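Local coordinates for IMC sub-compartment protein ISP1 (Toxoplasma gondii, PDB 4CHM) that adopts a pleckstrin homology fold and belongs to a group of inner membrane complex sub-compartment proteins critical for parasite replication, at residues A25-Q37 with E79-V91. Numbering follows the deposited sequence.
Sequences AVLVLLQDGTRLQ and ETKANLVDDESCV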
loop_
_atom_site.group_PDB
_atom_site.type_symbol
_atom_site.label_atom_id
_atom_site.label_comp_id
_atom_site.label_asym_id
_atom_site.label_seq_id
_atom_site.Cartn_x
_atom_site.Cartn_y
_atom_site.Cartn_z
ATOM N N ALA A 25 -0.539 7.193 -8.386
ATOM C CA ALA A 25 -0.279 6.043 -9.205
ATOM C C ALA A 25 0.439 4.895 -8.471
ATOM O O ALA A 25 1.460 5.077 -7.825
ATOM C CB ALA A 25 0.503 6.461 -10.429
ATOM N N VAL A 26 -0.125 3.712 -8.609
ATOM C CA VAL A 26 0.480 2.496 -8.133
ATOM C C VAL A 26 0.156 1.340 -9.033
ATOM O O VAL A 26 -0.676 1.435 -9.842
ATOM C CB VAL A 26 0.020 2.084 -6.718
ATOM C CG1 VAL A 26 0.416 3.043 -5.658
ATOM C CG2 VAL A 26 -1.423 1.714 -6.665
ATOM N N LEU A 27 0.828 0.235 -8.817
ATOM C CA LEU A 27 0.467 -1.031 -9.403
ATOM C C LEU A 27 -0.091 -1.990 -8.399
ATOM O O LEU A 27 0.314 -2.026 -7.273
ATOM C CB LEU A 27 1.643 -1.695 -10.074
ATOM C CG LEU A 27 2.474 -0.937 -11.061
ATOM C CD1 LEU A 27 3.526 -1.857 -11.625
ATOM C CD2 LEU A 27 1.623 -0.374 -12.144
ATOM N N VAL A 28 -1.036 -2.775 -8.842
ATOM C CA VAL A 28 -1.426 -3.929 -8.127
ATOM C C VAL A 28 -0.800 -5.149 -8.779
ATOM O O VAL A 28 -0.771 -5.273 -9.969
ATOM C CB VAL A 28 -2.946 -4.025 -8.050
ATOM C CG1 VAL A 28 -3.394 -5.361 -7.566
ATOM C CG2 VAL A 28 -3.510 -2.900 -7.214
ATOM N N LEU A 29 -0.263 -6.030 -7.973
ATOM C CA LEU A 29 0.360 -7.249 -8.488
ATOM C C LEU A 29 -0.559 -8.486 -8.305
ATOM O O LEU A 29 -0.916 -8.872 -7.173
ATOM C CB LEU A 29 1.752 -7.457 -7.867
ATOM C CG LEU A 29 2.683 -6.214 -7.835
ATOM C CD1 LEU A 29 3.845 -6.368 -6.861
ATOM C CD2 LEU A 29 3.192 -5.810 -9.236
ATOM N N LEU A 30 -1.046 -9.020 -9.424
ATOM C CA LEU A 30 -2.059 -10.063 -9.371
ATOM C C LEU A 30 -1.403 -11.425 -9.081
ATOM O O LEU A 30 -0.178 -11.606 -9.269
ATOM C CB LEU A 30 -2.918 -10.091 -10.661
ATOM C CG LEU A 30 -3.744 -8.815 -10.952
ATOM C CD1 LEU A 30 -4.547 -8.950 -12.238
ATOM C CD2 LEU A 30 -4.691 -8.485 -9.814
ATOM N N GLN A 31 -2.203 -12.363 -8.589
ATOM C CA GLN A 31 -1.696 -13.667 -8.175
ATOM C C GLN A 31 -1.017 -14.413 -9.350
ATOM O O GLN A 31 0.003 -15.089 -9.169
ATOM C CB GLN A 31 -2.829 -14.504 -7.576
ATOM C CG GLN A 31 -2.391 -15.911 -7.199
ATOM C CD GLN A 31 -3.498 -16.760 -6.619
ATOM O OE1 GLN A 31 -4.595 -16.263 -6.383
ATOM N NE2 GLN A 31 -3.236 -18.045 -6.410
ATOM N N ASP A 32 -1.543 -14.229 -10.561
ATOM C CA ASP A 32 -0.953 -14.880 -11.739
ATOM C C ASP A 32 0.316 -14.184 -12.266
ATOM O O ASP A 32 0.905 -14.620 -13.241
ATOM C CB ASP A 32 -1.988 -15.053 -12.873
ATOM C CG ASP A 32 -2.389 -13.730 -13.515
ATOM O OD1 ASP A 32 -1.758 -12.679 -13.234
ATOM O OD2 ASP A 32 -3.346 -13.737 -14.304
ATOM N N GLY A 33 0.748 -13.126 -11.597
ATOM C CA GLY A 33 1.913 -12.384 -12.057
ATOM C C GLY A 33 1.624 -11.118 -12.858
ATOM O O GLY A 33 2.547 -10.358 -13.142
ATOM N N THR A 34 0.359 -10.886 -13.225
ATOM C CA THR A 34 -0.043 -9.639 -13.972
ATOM C C THR A 34 0.193 -8.399 -13.143
ATOM O O THR A 34 0.046 -8.438 -11.927
ATOM C CB THR A 34 -1.566 -9.595 -14.243
ATOM O OG1 THR A 34 -2.013 -10.862 -14.687
ATOM C CG2 THR A 34 -1.926 -8.506 -15.276
ATOM N N ARG A 35 0.374 -7.269 -13.796
ATOM C CA ARG A 35 0.464 -5.970 -13.136
ATOM C C ARG A 35 -0.657 -5.061 -13.635
ATOM O O ARG A 35 -0.736 -4.820 -14.787
ATOM C CB ARG A 35 1.781 -5.334 -13.476
ATOM C CG ARG A 35 2.920 -5.641 -12.572
ATOM C CD ARG A 35 4.237 -5.409 -13.265
ATOM N NE ARG A 35 4.368 -6.417 -14.263
ATOM C CZ ARG A 35 5.201 -7.427 -14.198
ATOM N NH1 ARG A 35 6.028 -7.509 -13.214
ATOM N NH2 ARG A 35 5.216 -8.334 -15.148
ATOM N N LEU A 36 -1.505 -4.561 -12.767
ATOM C CA LEU A 36 -2.488 -3.573 -13.134
ATOM C C LEU A 36 -2.007 -2.205 -12.762
ATOM O O LEU A 36 -1.574 -2.007 -11.689
ATOM C CB LEU A 36 -3.825 -3.808 -12.439
ATOM C CG LEU A 36 -4.595 -5.095 -12.619
ATOM C CD1 LEU A 36 -5.791 -5.171 -11.702
ATOM C CD2 LEU A 36 -5.045 -5.173 -14.042
ATOM N N GLN A 37 -2.096 -1.272 -13.685
ATOM C CA GLN A 37 -1.918 0.149 -13.393
ATOM C C GLN A 37 -3.167 0.685 -12.714
ATOM O O GLN A 37 -4.227 0.524 -13.222
ATOM C CB GLN A 37 -1.745 1.004 -14.638
ATOM C CG GLN A 37 -0.725 0.658 -15.672
ATOM C CD GLN A 37 -0.705 1.673 -16.803
ATOM O OE1 GLN A 37 -1.663 1.843 -17.529
ATOM N NE2 GLN A 37 0.375 2.358 -16.922
ATOM N N GLU A 79 0.831 -15.923 -1.817
ATOM C CA GLU A 79 0.818 -16.880 -2.886
ATOM C C GLU A 79 0.678 -16.167 -4.220
ATOM O O GLU A 79 -0.353 -15.577 -4.520
ATOM C CB GLU A 79 -0.295 -17.901 -2.669
ATOM C CG GLU A 79 -0.089 -18.759 -1.426
ATOM C CD GLU A 79 -1.340 -19.534 -1.047
ATOM O OE1 GLU A 79 -1.790 -20.346 -1.865
ATOM O OE2 GLU A 79 -1.888 -19.312 0.054
ATOM N N THR A 80 1.736 -16.177 -5.005
ATOM C CA THR A 80 1.697 -15.436 -6.232
ATOM C C THR A 80 2.877 -15.778 -7.108
ATOM O O THR A 80 3.897 -16.300 -6.626
ATOM C CB THR A 80 1.684 -13.914 -5.969
ATOM O OG1 THR A 80 1.697 -13.241 -7.215
ATOM C CG2 THR A 80 2.952 -13.465 -5.130
ATOM N N LYS A 81 2.725 -15.465 -8.386
ATOM C CA LYS A 81 3.764 -15.622 -9.380
ATOM C C LYS A 81 4.519 -14.287 -9.574
ATOM O O LYS A 81 5.548 -14.238 -10.288
ATOM C CB LYS A 81 3.136 -16.082 -10.726
ATOM C CG LYS A 81 2.883 -17.594 -10.821
ATOM C CD LYS A 81 4.162 -18.388 -11.168
ATOM C CE LYS A 81 3.794 -19.801 -11.590
ATOM N NZ LYS A 81 4.932 -20.613 -12.099
ATOM N N ALA A 82 3.990 -13.203 -8.971
ATOM C CA ALA A 82 4.643 -11.878 -9.045
ATOM C C ALA A 82 5.835 -11.819 -8.096
ATOM O O ALA A 82 5.929 -12.604 -7.152
ATOM C CB ALA A 82 3.661 -10.760 -8.725
ATOM N N ASN A 83 6.747 -10.891 -8.357
ATOM C CA ASN A 83 7.849 -10.656 -7.455
ATOM C C ASN A 83 7.507 -9.482 -6.524
ATOM O O ASN A 83 7.552 -8.327 -6.931
ATOM C CB ASN A 83 9.148 -10.394 -8.248
ATOM C CG ASN A 83 10.380 -10.420 -7.370
ATOM O OD1 ASN A 83 10.365 -9.913 -6.236
ATOM N ND2 ASN A 83 11.452 -10.990 -7.878
ATOM N N LEU A 84 7.116 -9.792 -5.294
ATOM C CA LEU A 84 6.659 -8.763 -4.386
ATOM C C LEU A 84 7.837 -8.112 -3.651
ATOM O O LEU A 84 7.691 -7.010 -3.092
ATOM C CB LEU A 84 5.638 -9.316 -3.370
ATOM C CG LEU A 84 4.347 -9.962 -3.912
ATOM C CD1 LEU A 84 3.369 -10.296 -2.804
ATOM C CD2 LEU A 84 3.683 -9.109 -4.999
ATOM N N VAL A 85 8.937 -8.842 -3.499
ATOM C CA VAL A 85 9.958 -8.451 -2.526
ATOM C C VAL A 85 11.237 -7.801 -3.038
ATOM O O VAL A 85 11.859 -7.009 -2.336
ATOM C CB VAL A 85 10.365 -9.647 -1.643
ATOM C CG1 VAL A 85 9.160 -10.192 -0.892
ATOM C CG2 VAL A 85 11.027 -10.729 -2.482
ATOM N N ASP A 86 11.636 -8.142 -4.253
ATOM C CA ASP A 86 12.958 -7.775 -4.742
ATOM C C ASP A 86 13.231 -6.272 -4.877
ATOM O O ASP A 86 14.359 -5.826 -4.688
ATOM C CB ASP A 86 13.367 -8.610 -5.957
ATOM C CG ASP A 86 13.817 -10.009 -5.556
ATOM O OD1 ASP A 86 14.455 -10.141 -4.492
ATOM O OD2 ASP A 86 13.518 -10.975 -6.280
ATOM N N ASP A 87 12.213 -5.500 -5.229
ATOM C CA ASP A 87 12.355 -4.051 -5.255
ATOM C C ASP A 87 12.060 -3.368 -3.908
ATOM O O ASP A 87 12.178 -2.150 -3.798
ATOM C CB ASP A 87 11.515 -3.434 -6.376
ATOM C CG ASP A 87 10.028 -3.548 -6.126
ATOM O OD1 ASP A 87 9.630 -3.863 -4.988
ATOM O OD2 ASP A 87 9.257 -3.319 -7.074
ATOM N N GLU A 88 11.670 -4.142 -2.896
ATOM C CA GLU A 88 11.325 -3.564 -1.574
ATOM C C GLU A 88 10.480 -2.317 -1.717
ATOM O O GLU A 88 10.614 -1.380 -0.927
ATOM C CB GLU A 88 12.593 -3.234 -0.741
ATOM C CG GLU A 88 13.453 -4.444 -0.423
ATOM C CD GLU A 88 14.440 -4.801 -1.539
ATOM O OE1 GLU A 88 14.726 -3.943 -2.438
ATOM O OE2 GLU A 88 14.981 -5.930 -1.476
ATOM N N SER A 89 9.603 -2.309 -2.734
ATOM C CA SER A 89 8.666 -1.204 -2.936
ATOM C C SER A 89 7.185 -1.582 -2.716
ATOM O O SER A 89 6.304 -0.787 -3.007
ATOM C CB SER A 89 8.851 -0.601 -4.333
ATOM O OG SER A 89 10.162 -0.081 -4.447
ATOM N N CYS A 90 6.922 -2.790 -2.211
ATOM C CA CYS A 90 5.550 -3.278 -2.097
ATOM C C CYS A 90 4.996 -3.244 -0.650
ATOM O O CYS A 90 5.688 -3.604 0.300
ATOM C CB CYS A 90 5.486 -4.679 -2.656
ATOM S SG CYS A 90 3.904 -5.495 -2.451
ATOM N N VAL A 91 3.753 -2.809 -0.488
ATOM C CA VAL A 91 2.990 -3.128 0.702
ATOM C C VAL A 91 1.729 -3.883 0.287
ATOM O O VAL A 91 0.963 -3.417 -0.591
ATOM C CB VAL A 91 2.544 -1.874 1.484
ATOM C CG1 VAL A 91 2.010 -2.269 2.835
ATOM C CG2 VAL A 91 3.690 -0.862 1.629
HETATM O O HOH W 1 -0.098 -11.251 -6.021
#
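Gln31 and Lys81 supply the backbone bond by which a long loop is pinned to the tip of a beta hairpin, a worked example of one carbonyl meeting several groups of a loop without strand pairing. Lys81 N donates to Gln31 O at 2.9 Å, the N-H...O angle being 159°, and the CA-H of Thr80 leans on the same oxygen. Thr80 OG1 lies 3.2 Å from both Gln31 O and Leu30 O. With chi1 near 178° this hydroxyl swings away from its own backbone N to the side of the carbonyl carbon, where Ala82 N reaches it at 2.9 Å, an ST turn at 80-82 that ties the hydroxyl to its own segment. A water bridges the segments, giving a proton to Leu29 O at 2.8 Å and hydrogen-bonded to Thr80 OG1 (2.9 Å).

Apolar contacts lie to one side of this polar patch. Leu29 CB meets Ala82 CB at 3.9 Å, while the Leu29 and Leu84 side chains run past each other in opposite senses, packing tightly where CD1 of Leu29 comes 3.3 Å from CD2 of Leu84. Beside Glu79, the extended Gln31 chain lays its CG against the carbonyl O of that residue. The CB of Lys81 sits over the type I turn 30-33, near Asp32 O, before its chain bends away.

Within the pleckstrin homology fold, the turn joins strands 24-29 and 35-43, and the loop that follows helix 72-76 carries residues 79-89 and runs into strand 90-95. Strand 101-105 runs between 24-29 and 90-95, its Pro103 touching Leu84 and Cys90 and its Arg105 touching Leu29.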